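Local coordinates for protein beta-fructofuranosidase, insoluble isoenzyme CWINV1 (Arabidopsis thaliana, PDB 2OXB) that hydrolyses sucrose and other terminal beta-D-fructofuranosides such as 1-kestose in the plant cell wall, as a secreted glycoside hydrolase of family 32, at residues R268-K273 and I314-W319; S277-D282 and R288-W293. The protein carries 1 engineered substitution. One frame throughout, in Å; residues are numbered along the deposited sequence.

Contact 1 (R268-K273 and I314-W319); sequences RYDYGK and IPRKIW
D270 and R316 meet at the seam of the family 32 fold, where the N-terminal five-bladed beta-propeller packs against the C-terminal beta-sandwich. R316 sits on a strand of one propeller blade. D270 belongs to the loop 268-273, which runs ahead of the first strand of that blade. The contact is small and buried. It consists mainly of one long salt bridge, D270 OD2 to R316 NH2, at 3.6 Å. The carboxylate oxygen comes to the edge of the guanidinium group, near its plane. The two planes are tilted by 31°, and the side chains cross at about a right angle. R316 starts with CG beside its own backbone N and then bends at chi2, which turns the guanidinium group toward D270.

Both charged groups have further partners. R316 NH1 donates to I314 O at 3.2 Å, on a lone pair in the carbonyl plane, but the bond is bent (138° at the hydrogen). The same nitrogen forms a salt bridge with E485 of the sandwich. The other carboxylate oxygen, D270 OD1, accepts a hydrogen bond from the backbone N of T496, also in the sandwich. One arginine lying near two acidic side chains probably favours the charged form of both.

Y269 and I318 cover each other more loosely. The nearest atoms are Y269 CE1 and I318 CG2, 4.7 Å apart. The Y269 ring also meets the ring of Y242.

Within the loop, G272 N makes a weak 3.1 Å bond to D270 O. R268 N donates to Y271 OH at 3.0 Å, and R268 CB lies over the centre of the Y271 ring, 3.7 Å above its plane.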
ATOM      1  N   ARG A 268      -9.081  -2.458   4.090  1.00 29.44           N
ATOM      2  CA  ARG A 268      -8.144  -1.935   3.097  1.00 26.28           C
ATOM      3  C   ARG A 268      -6.716  -1.937   3.647  1.00 23.67           C
ATOM      4  O   ARG A 268      -6.508  -1.832   4.856  1.00 23.86           O
ATOM      5  CB  ARG A 268      -8.510  -0.486   2.708  1.00 24.48           C
ATOM      6  CG  ARG A 268      -9.903  -0.260   2.130  1.00 24.74           C
ATOM      7  CD  ARG A 268     -10.050   1.178   1.597  1.00 22.73           C
ATOM      8  NE  ARG A 268     -11.437   1.554   1.310  1.00 21.49           N
ATOM      9  CZ  ARG A 268     -11.818   2.709   0.758  1.00 22.22           C
ATOM     10  NH1 ARG A 268     -10.916   3.624   0.414  1.00 20.94           N
ATOM     11  NH2 ARG A 268     -13.109   2.966   0.552  1.00 20.15           N
ATOM     12  N   TYR A 269      -5.723  -2.073   2.779  1.00 20.03           N
ATOM     13  CA  TYR A 269      -4.371  -2.004   3.305  1.00 19.05           C
ATOM     14  C   TYR A 269      -4.245  -0.554   3.778  1.00 18.03           C
ATOM     15  O   TYR A 269      -3.810  -0.270   4.894  1.00 16.49           O
ATOM     16  CB  TYR A 269      -3.316  -2.284   2.227  1.00 15.71           C
ATOM     17  CG  TYR A 269      -2.941  -3.743   2.007  1.00 12.75           C
ATOM     18  CD1 TYR A 269      -2.817  -4.640   3.076  1.00 11.08           C
ATOM     19  CD2 TYR A 269      -2.622  -4.204   0.723  1.00 12.58           C
ATOM     20  CE1 TYR A 269      -2.377  -5.971   2.864  1.00  8.97           C
ATOM     21  CE2 TYR A 269      -2.183  -5.512   0.501  1.00 11.63           C
ATOM     22  CZ  TYR A 269      -2.062  -6.388   1.569  1.00 10.55           C
ATOM     23  OH  TYR A 269      -1.652  -7.675   1.321  1.00 10.66           O
ATOM     24  N   ASP A 270      -4.707   0.352   2.925  1.00 15.88           N
ATOM     25  CA  ASP A 270      -4.629   1.775   3.177  1.00 14.68           C
ATOM     26  C   ASP A 270      -5.974   2.457   2.882  1.00 15.52           C
ATOM     27  O   ASP A 270      -6.532   2.302   1.787  1.00 14.17           O
ATOM     28  CB  ASP A 270      -3.531   2.332   2.273  1.00 16.08           C
ATOM     29  CG  ASP A 270      -3.009   3.657   2.734  1.00 14.51           C
ATOM     30  OD1 ASP A 270      -3.727   4.663   2.568  1.00 13.03           O
ATOM     31  OD2 ASP A 270      -1.878   3.683   3.262  1.00 15.18           O
ATOM     32  N   TYR A 271      -6.480   3.225   3.849  1.00 14.13           N
ATOM     33  CA  TYR A 271      -7.756   3.907   3.687  1.00 14.02           C
ATOM     34  C   TYR A 271      -7.634   5.302   3.110  1.00 14.55           C
ATOM     35  O   TYR A 271      -8.307   6.231   3.557  1.00 14.08           O
ATOM     36  CB  TYR A 271      -8.484   3.945   5.027  1.00 16.96           C
ATOM     37  CG  TYR A 271      -8.868   2.566   5.510  1.00 18.51           C
ATOM     38  CD1 TYR A 271     -10.166   2.078   5.331  1.00 18.14           C
ATOM     39  CD2 TYR A 271      -7.917   1.729   6.098  1.00 18.51           C
ATOM     40  CE1 TYR A 271     -10.515   0.790   5.725  1.00 20.00           C
ATOM     41  CE2 TYR A 271      -8.248   0.443   6.495  1.00 22.31           C
ATOM     42  CZ  TYR A 271      -9.553  -0.018   6.306  1.00 23.04           C
ATOM     43  OH  TYR A 271      -9.870  -1.284   6.723  1.00 26.90           O
ATOM     44  N   GLY A 272      -6.790   5.420   2.086  1.00 14.88           N
ATOM     45  CA  GLY A 272      -6.531   6.689   1.422  1.00 14.04           C
ATOM     46  C   GLY A 272      -6.075   6.450  -0.005  1.00 14.10           C
ATOM     47  O   GLY A 272      -6.627   5.590  -0.672  1.00 16.80           O
ATOM     48  N   LYS A 273      -5.072   7.176  -0.484  1.00 14.38           N
ATOM     49  CA  LYS A 273      -4.631   6.977  -1.856  1.00 14.79           C
ATOM     50  C   LYS A 273      -3.671   5.803  -2.001  1.00 19.32           C
ATOM     51  O   LYS A 273      -2.451   5.976  -1.975  1.00 21.26           O
ATOM     52  CB  LYS A 273      -3.969   8.244  -2.402  1.00 14.08           C
ATOM     53  CG  LYS A 273      -3.908   8.303  -3.928  1.00 10.63           C
ATOM     54  CD  LYS A 273      -5.289   8.542  -4.539  1.00 10.30           C
ATOM     55  CE  LYS A 273      -5.630  10.027  -4.647  1.00 10.48           C
ATOM     56  NZ  LYS A 273      -4.743  10.791  -5.600  1.00 11.36           N
ATOM     57  N   ILE A 314       6.637   3.883   0.806  1.00 22.77           N
ATOM     58  CA  ILE A 314       7.692   3.166   1.494  1.00 23.07           C
ATOM     59  C   ILE A 314       7.286   1.724   1.721  1.00 22.24           C
ATOM     60  O   ILE A 314       6.180   1.439   2.184  1.00 22.48           O
ATOM     61  CB  ILE A 314       8.025   3.792   2.866  1.00 23.22           C
ATOM     62  CG1 ILE A 314       9.156   3.002   3.517  1.00 22.56           C
ATOM     63  CG2 ILE A 314       6.792   3.763   3.768  1.00 21.18           C
ATOM     64  CD1 ILE A 314       9.371   3.349   4.960  1.00 28.34           C
ATOM     65  N   PRO A 315       8.187   0.791   1.396  1.00 22.60           N
ATOM     66  CA  PRO A 315       7.895  -0.628   1.580  1.00 21.81           C
ATOM     67  C   PRO A 315       7.411  -0.845   3.003  1.00 19.86           C
ATOM     68  O   PRO A 315       8.052  -0.414   3.939  1.00 20.39           O
ATOM     69  CB  PRO A 315       9.241  -1.288   1.297  1.00 22.90           C
ATOM     70  CG  PRO A 315       9.829  -0.383   0.238  1.00 22.84           C
ATOM     71  CD  PRO A 315       9.532   0.984   0.821  1.00 23.89           C
ATOM     72  N   ARG A 316       6.259  -1.478   3.166  1.00 20.81           N
ATOM     73  CA  ARG A 316       5.733  -1.724   4.501  1.00 20.04           C
ATOM     74  C   ARG A 316       5.971  -3.174   4.878  1.00 18.47           C
ATOM     75  O   ARG A 316       6.228  -4.021   4.023  1.00 17.90           O
ATOM     76  CB  ARG A 316       4.213  -1.420   4.568  1.00 19.75           C
ATOM     77  CG  ARG A 316       3.794   0.078   4.583  1.00 18.97           C
ATOM     78  CD  ARG A 316       2.580   0.329   3.672  1.00 24.15           C
ATOM     79  NE  ARG A 316       1.869   1.619   3.827  1.00 25.51           N
ATOM     80  CZ  ARG A 316       2.430   2.832   3.816  1.00 26.95           C
ATOM     81  NH1 ARG A 316       3.750   2.974   3.675  1.00 25.76           N
ATOM     82  NH2 ARG A 316       1.659   3.910   3.908  1.00 25.34           N
ATOM     83  N   LYS A 317       5.909  -3.439   6.175  1.00 17.36           N
ATOM     84  CA  LYS A 317       6.047  -4.793   6.678  1.00 17.97           C
ATOM     85  C   LYS A 317       4.668  -5.130   7.216  1.00 16.42           C
ATOM     86  O   LYS A 317       4.150  -4.415   8.066  1.00 17.88           O
ATOM     87  CB  LYS A 317       7.073  -4.861   7.812  1.00 20.78           C
ATOM     88  CG  LYS A 317       7.284  -6.264   8.386  1.00 22.60           C
ATOM     89  CD  LYS A 317       8.026  -6.264   9.736  1.00 24.43           C
ATOM     90  CE  LYS A 317       8.139  -7.704  10.295  1.00 26.38           C
ATOM     91  NZ  LYS A 317       8.728  -7.845  11.666  1.00 22.41           N
ATOM     92  N   ILE A 318       4.054  -6.194   6.712  1.00 16.57           N
ATOM     93  CA  ILE A 318       2.728  -6.581   7.186  1.00 16.68           C
ATOM     94  C   ILE A 318       2.737  -7.927   7.918  1.00 18.34           C
ATOM     95  O   ILE A 318       3.720  -8.675   7.876  1.00 20.04           O
ATOM     96  CB  ILE A 318       1.702  -6.634   6.020  1.00 15.22           C
ATOM     97  CG1 ILE A 318       2.220  -7.487   4.856  1.00 15.72           C
ATOM     98  CG2 ILE A 318       1.438  -5.253   5.530  1.00 18.32           C
ATOM     99  CD1 ILE A 318       1.798  -8.935   4.921  1.00 16.56           C
ATOM    100  N   TRP A 319       1.637  -8.224   8.602  1.00 18.67           N
ATOM    101  CA  TRP A 319       1.494  -9.472   9.334  1.00 18.08           C
ATOM    102  C   TRP A 319       0.252  -9.437  10.199  1.00 18.57           C
ATOM    103  O   TRP A 319      -0.170  -8.387  10.669  1.00 18.43           O
ATOM    104  CB  TRP A 319       2.720  -9.724  10.205  1.00 19.88           C
ATOM    105  CG  TRP A 319       2.811  -8.838  11.405  1.00 21.09           C
ATOM    106  CD1 TRP A 319       2.378  -9.117  12.658  1.00 20.36           C
ATOM    107  CD2 TRP A 319       3.392  -7.531  11.460  1.00 21.52           C
ATOM    108  NE1 TRP A 319       2.657  -8.068  13.499  1.00 23.02           N
ATOM    109  CE2 TRP A 319       3.281  -7.080  12.788  1.00 20.57           C
ATOM    110  CE3 TRP A 319       3.993  -6.701  10.512  1.00 21.44           C
ATOM    111  CZ2 TRP A 319       3.751  -5.836  13.199  1.00 20.95           C
ATOM    112  CZ3 TRP A 319       4.458  -5.461  10.918  1.00 23.08           C
ATOM    113  CH2 TRP A 319       4.335  -5.041  12.255  1.00 21.36           C
TER

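Contact 2 (S277-D282 and R288-W293); sequences SKTFFD and RILWGW
Strands 278-282 and 288-291 run antiparallel, 4.7 Å apart at closest approach and at 156°, with K278 and W291 as a hydrogen-bonded pair. K278 N donates to W291 O at 2.8 Å, and W291 N donates back to K278 O at 2.8 Å. Further along, I289 N donates to F280 O at 3.2 Å. The return bond from F280 N to I289 O is weak.

F280 and I289 project from the same face as K278 and W291. Their side chains lie side by side and point the same way. F280 CE2 packs on I289 CB, CG1 and CG2; CB lies oblique to the ring. F280 CD2 comes up to the edge of the W291 indole, 3.9 Å from NE1 and close to its plane. P23 touches both aromatic rings.

These strands form a beta hairpin, the first two strands of a four-stranded propeller blade, with 278-282 on the side of the substrate pocket. T279, L290 and R288 share its other face. T279 CG2 packs on L290 CD1 at 3.8 Å. R288 bends at chi3 (-82°), which brings NH1 back over the neighbouring strand to 2.8 Å from T279 OG1. That oxygen lies at the edge of the guanidinium group, near its plane. The T279 hydroxyl hydrogen-bonds D202. At the far end, D282 CB touches I289 CD1 at 3.6 Å, while D282 OD2 forms a salt bridge with R287.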
ATOM      1  N   SER A 277      -1.182  -2.444  -4.971  1.00 21.05           N
ATOM      2  CA  SER A 277      -0.323  -3.034  -3.935  1.00 20.88           C
ATOM      3  C   SER A 277       0.061  -4.504  -4.170  1.00 20.85           C
ATOM      4  O   SER A 277      -0.689  -5.268  -4.774  1.00 20.28           O
ATOM      5  CB  SER A 277      -0.974  -2.877  -2.543  1.00 20.74           C
ATOM      6  OG  SER A 277      -2.168  -3.647  -2.407  1.00 24.48           O
ATOM      7  N   LYS A 278       1.249  -4.881  -3.703  1.00 21.40           N
ATOM      8  CA  LYS A 278       1.758  -6.245  -3.839  1.00 22.91           C
ATOM      9  C   LYS A 278       2.858  -6.530  -2.832  1.00 25.42           C
ATOM     10  O   LYS A 278       3.633  -5.639  -2.462  1.00 27.54           O
ATOM     11  CB  LYS A 278       2.312  -6.500  -5.243  1.00 20.94           C
ATOM     12  CG  LYS A 278       2.965  -7.853  -5.402  1.00 16.97           C
ATOM     13  CD  LYS A 278       2.608  -8.489  -6.734  1.00 18.37           C
ATOM     14  CE  LYS A 278       1.131  -8.899  -6.755  1.00 17.96           C
ATOM     15  NZ  LYS A 278       0.716  -9.469  -8.078  1.00 18.58           N
ATOM     16  N   THR A 279       2.940  -7.788  -2.418  1.00 25.49           N
ATOM     17  CA  THR A 279       3.925  -8.199  -1.434  1.00 24.52           C
ATOM     18  C   THR A 279       5.016  -9.084  -2.022  1.00 24.19           C
ATOM     19  O   THR A 279       5.036  -9.362  -3.222  1.00 22.33           O
ATOM     20  CB  THR A 279       3.225  -8.936  -0.272  1.00 23.63           C
ATOM     21  OG1 THR A 279       2.542 -10.091  -0.779  1.00 22.97           O
ATOM     22  CG2 THR A 279       2.215  -8.024   0.384  1.00 22.59           C
ATOM     23  N   PHE A 280       5.939  -9.499  -1.162  1.00 24.44           N
ATOM     24  CA  PHE A 280       7.045 -10.351  -1.572  1.00 25.34           C
ATOM     25  C   PHE A 280       7.796 -10.794  -0.325  1.00 24.48           C
ATOM     26  O   PHE A 280       7.944 -10.024   0.622  1.00 25.01           O
ATOM     27  CB  PHE A 280       7.980  -9.587  -2.525  1.00 25.06           C
ATOM     28  CG  PHE A 280       9.211  -9.040  -1.870  1.00 25.90           C
ATOM     29  CD1 PHE A 280      10.292  -9.878  -1.586  1.00 27.44           C
ATOM     30  CD2 PHE A 280       9.286  -7.701  -1.513  1.00 26.09           C
ATOM     31  CE1 PHE A 280      11.426  -9.389  -0.963  1.00 25.72           C
ATOM     32  CE2 PHE A 280      10.420  -7.202  -0.889  1.00 25.76           C
ATOM     33  CZ  PHE A 280      11.490  -8.047  -0.611  1.00 26.55           C
ATOM     34  N   PHE A 281       8.279 -12.028  -0.332  1.00 23.79           N
ATOM     35  CA  PHE A 281       8.996 -12.568   0.816  1.00 24.91           C
ATOM     36  C   PHE A 281      10.484 -12.244   0.843  1.00 24.42           C
ATOM     37  O   PHE A 281      11.220 -12.585  -0.096  1.00 25.57           O
ATOM     38  CB  PHE A 281       8.816 -14.086   0.865  1.00 24.32           C
ATOM     39  CG  PHE A 281       9.487 -14.741   2.033  1.00 24.36           C
ATOM     40  CD1 PHE A 281       9.134 -14.395   3.336  1.00 23.82           C
ATOM     41  CD2 PHE A 281      10.425 -15.752   1.836  1.00 23.05           C
ATOM     42  CE1 PHE A 281       9.699 -15.051   4.422  1.00 20.93           C
ATOM     43  CE2 PHE A 281      10.993 -16.413   2.917  1.00 21.66           C
ATOM     44  CZ  PHE A 281      10.628 -16.063   4.212  1.00 20.45           C
ATOM     45  N   ASP A 282      10.921 -11.597   1.923  1.00 22.15           N
ATOM     46  CA  ASP A 282      12.338 -11.246   2.110  1.00 23.17           C
ATOM     47  C   ASP A 282      13.017 -12.450   2.747  1.00 21.44           C
ATOM     48  O   ASP A 282      12.732 -12.799   3.885  1.00 20.18           O
ATOM     49  CB  ASP A 282      12.480 -10.026   3.046  1.00 26.45           C
ATOM     50  CG  ASP A 282      13.933  -9.546   3.210  1.00 27.93           C
ATOM     51  OD1 ASP A 282      14.803 -10.321   3.659  1.00 29.82           O
ATOM     52  OD2 ASP A 282      14.206  -8.375   2.889  1.00 28.80           O
ATOM     53  N   ARG A 288       7.995  -9.947   5.392  1.00 29.41           N
ATOM     54  CA  ARG A 288       7.199  -9.732   4.197  1.00 26.66           C
ATOM     55  C   ARG A 288       7.054  -8.232   3.944  1.00 25.98           C
ATOM     56  O   ARG A 288       6.463  -7.505   4.747  1.00 25.63           O
ATOM     57  CB  ARG A 288       5.826 -10.395   4.358  1.00 26.54           C
ATOM     58  CG  ARG A 288       4.921 -10.266   3.122  1.00 27.21           C
ATOM     59  CD  ARG A 288       3.651 -11.132   3.218  1.00 23.34           C
ATOM     60  NE  ARG A 288       3.894 -12.520   2.838  1.00 22.18           N
ATOM     61  CZ  ARG A 288       4.087 -12.936   1.588  1.00 22.19           C
ATOM     62  NH1 ARG A 288       4.065 -12.076   0.580  1.00 21.70           N
ATOM     63  NH2 ARG A 288       4.314 -14.219   1.341  1.00 22.28           N
ATOM     64  N   ILE A 289       7.619  -7.780   2.829  1.00 25.12           N
ATOM     65  CA  ILE A 289       7.573  -6.372   2.445  1.00 26.89           C
ATOM     66  C   ILE A 289       6.348  -6.081   1.595  1.00 27.42           C
ATOM     67  O   ILE A 289       6.006  -6.853   0.703  1.00 29.38           O
ATOM     68  CB  ILE A 289       8.814  -5.963   1.624  1.00 26.84           C
ATOM     69  CG1 ILE A 289      10.045  -5.817   2.531  1.00 29.43           C
ATOM     70  CG2 ILE A 289       8.552  -4.639   0.927  1.00 27.99           C
ATOM     71  CD1 ILE A 289      10.501  -7.083   3.222  1.00 28.06           C
ATOM     72  N   LEU A 290       5.706  -4.950   1.851  1.00 27.46           N
ATOM     73  CA  LEU A 290       4.514  -4.584   1.105  1.00 27.57           C
ATOM     74  C   LEU A 290       4.625  -3.286   0.309  1.00 28.02           C
ATOM     75  O   LEU A 290       4.700  -2.190   0.876  1.00 27.05           O
ATOM     76  CB  LEU A 290       3.331  -4.503   2.062  1.00 28.22           C
ATOM     77  CG  LEU A 290       2.004  -4.077   1.443  1.00 30.86           C
ATOM     78  CD1 LEU A 290       0.884  -4.878   2.099  1.00 32.42           C
ATOM     79  CD2 LEU A 290       1.783  -2.575   1.623  1.00 30.82           C
ATOM     80  N   TRP A 291       4.611  -3.423  -1.014  1.00 29.20           N
ATOM     81  CA  TRP A 291       4.695  -2.278  -1.918  1.00 30.50           C
ATOM     82  C   TRP A 291       3.339  -1.768  -2.396  1.00 31.09           C
ATOM     83  O   TRP A 291       2.456  -2.550  -2.738  1.00 30.97           O
ATOM     84  CB  TRP A 291       5.505  -2.617  -3.159  1.00 31.97           C
ATOM     85  CG  TRP A 291       6.925  -2.890  -2.928  1.00 34.72           C
ATOM     86  CD1 TRP A 291       7.498  -4.100  -2.642  1.00 37.45           C
ATOM     87  CD2 TRP A 291       7.990  -1.946  -3.018  1.00 35.84           C
ATOM     88  NE1 TRP A 291       8.866  -3.966  -2.557  1.00 38.32           N
ATOM     89  CE2 TRP A 291       9.194  -2.653  -2.783  1.00 37.41           C
ATOM     90  CE3 TRP A 291       8.048  -0.567  -3.276  1.00 37.32           C
ATOM     91  CZ2 TRP A 291      10.449  -2.025  -2.803  1.00 37.23           C
ATOM     92  CZ3 TRP A 291       9.293   0.061  -3.295  1.00 38.09           C
ATOM     93  CH2 TRP A 291      10.478  -0.672  -3.061  1.00 39.29           C
ATOM     94  N   GLY A 292       3.206  -0.444  -2.447  1.00 32.84           N
ATOM     95  CA  GLY A 292       1.974   0.186  -2.896  1.00 31.07           C
ATOM     96  C   GLY A 292       2.278   1.398  -3.760  1.00 30.60           C
ATOM     97  O   GLY A 292       3.167   2.187  -3.432  1.00 30.54           O
ATOM     98  N   TRP A 293       1.527   1.555  -4.851  1.00 29.96           N
ATOM     99  CA  TRP A 293       1.736   2.650  -5.787  1.00 28.55           C
ATOM    100  C   TRP A 293       1.263   4.058  -5.375  1.00 28.22           C
ATOM    101  O   TRP A 293       2.090   4.961  -5.253  1.00 29.81           O
ATOM    102  CB  TRP A 293       1.184   2.253  -7.170  1.00 28.63           C
ATOM    103  CG  TRP A 293       0.967   3.405  -8.122  1.00 28.61           C
ATOM    104  CD1 TRP A 293       1.815   4.450  -8.364  1.00 28.15           C
ATOM    105  CD2 TRP A 293      -0.200   3.638  -8.928  1.00 28.72           C
ATOM    106  NE1 TRP A 293       1.245   5.323  -9.264  1.00 30.16           N
ATOM    107  CE2 TRP A 293       0.011   4.847  -9.629  1.00 28.32           C
ATOM    108  CE3 TRP A 293      -1.404   2.940  -9.125  1.00 27.02           C
ATOM    109  CZ2 TRP A 293      -0.934   5.379 -10.514  1.00 28.72           C
ATOM    110  CZ3 TRP A 293      -2.348   3.467 -10.006  1.00 29.89           C
ATOM    111  CH2 TRP A 293      -2.103   4.681 -10.691  1.00 30.09           C
TER

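The two contacts share one blade, with centres 9 Å apart, and contact 2 is nested along the chain within the loop closed by contact 1. Strands 316-320 and 287-291 are neighbours, and R316 and L290 are joined through their backbones. Side chains pack together as well: Y269 on L290, and I318 on R288. Contact 1 faces the C-terminal sandwich, away from the substrate. Contact 2 lies nearer the sugar: the K278 side chain is about 9 Å from the bound fructose and about 6 Å from the side chain of substrate-binding D145. K278 NZ hydrogen-bonds S81.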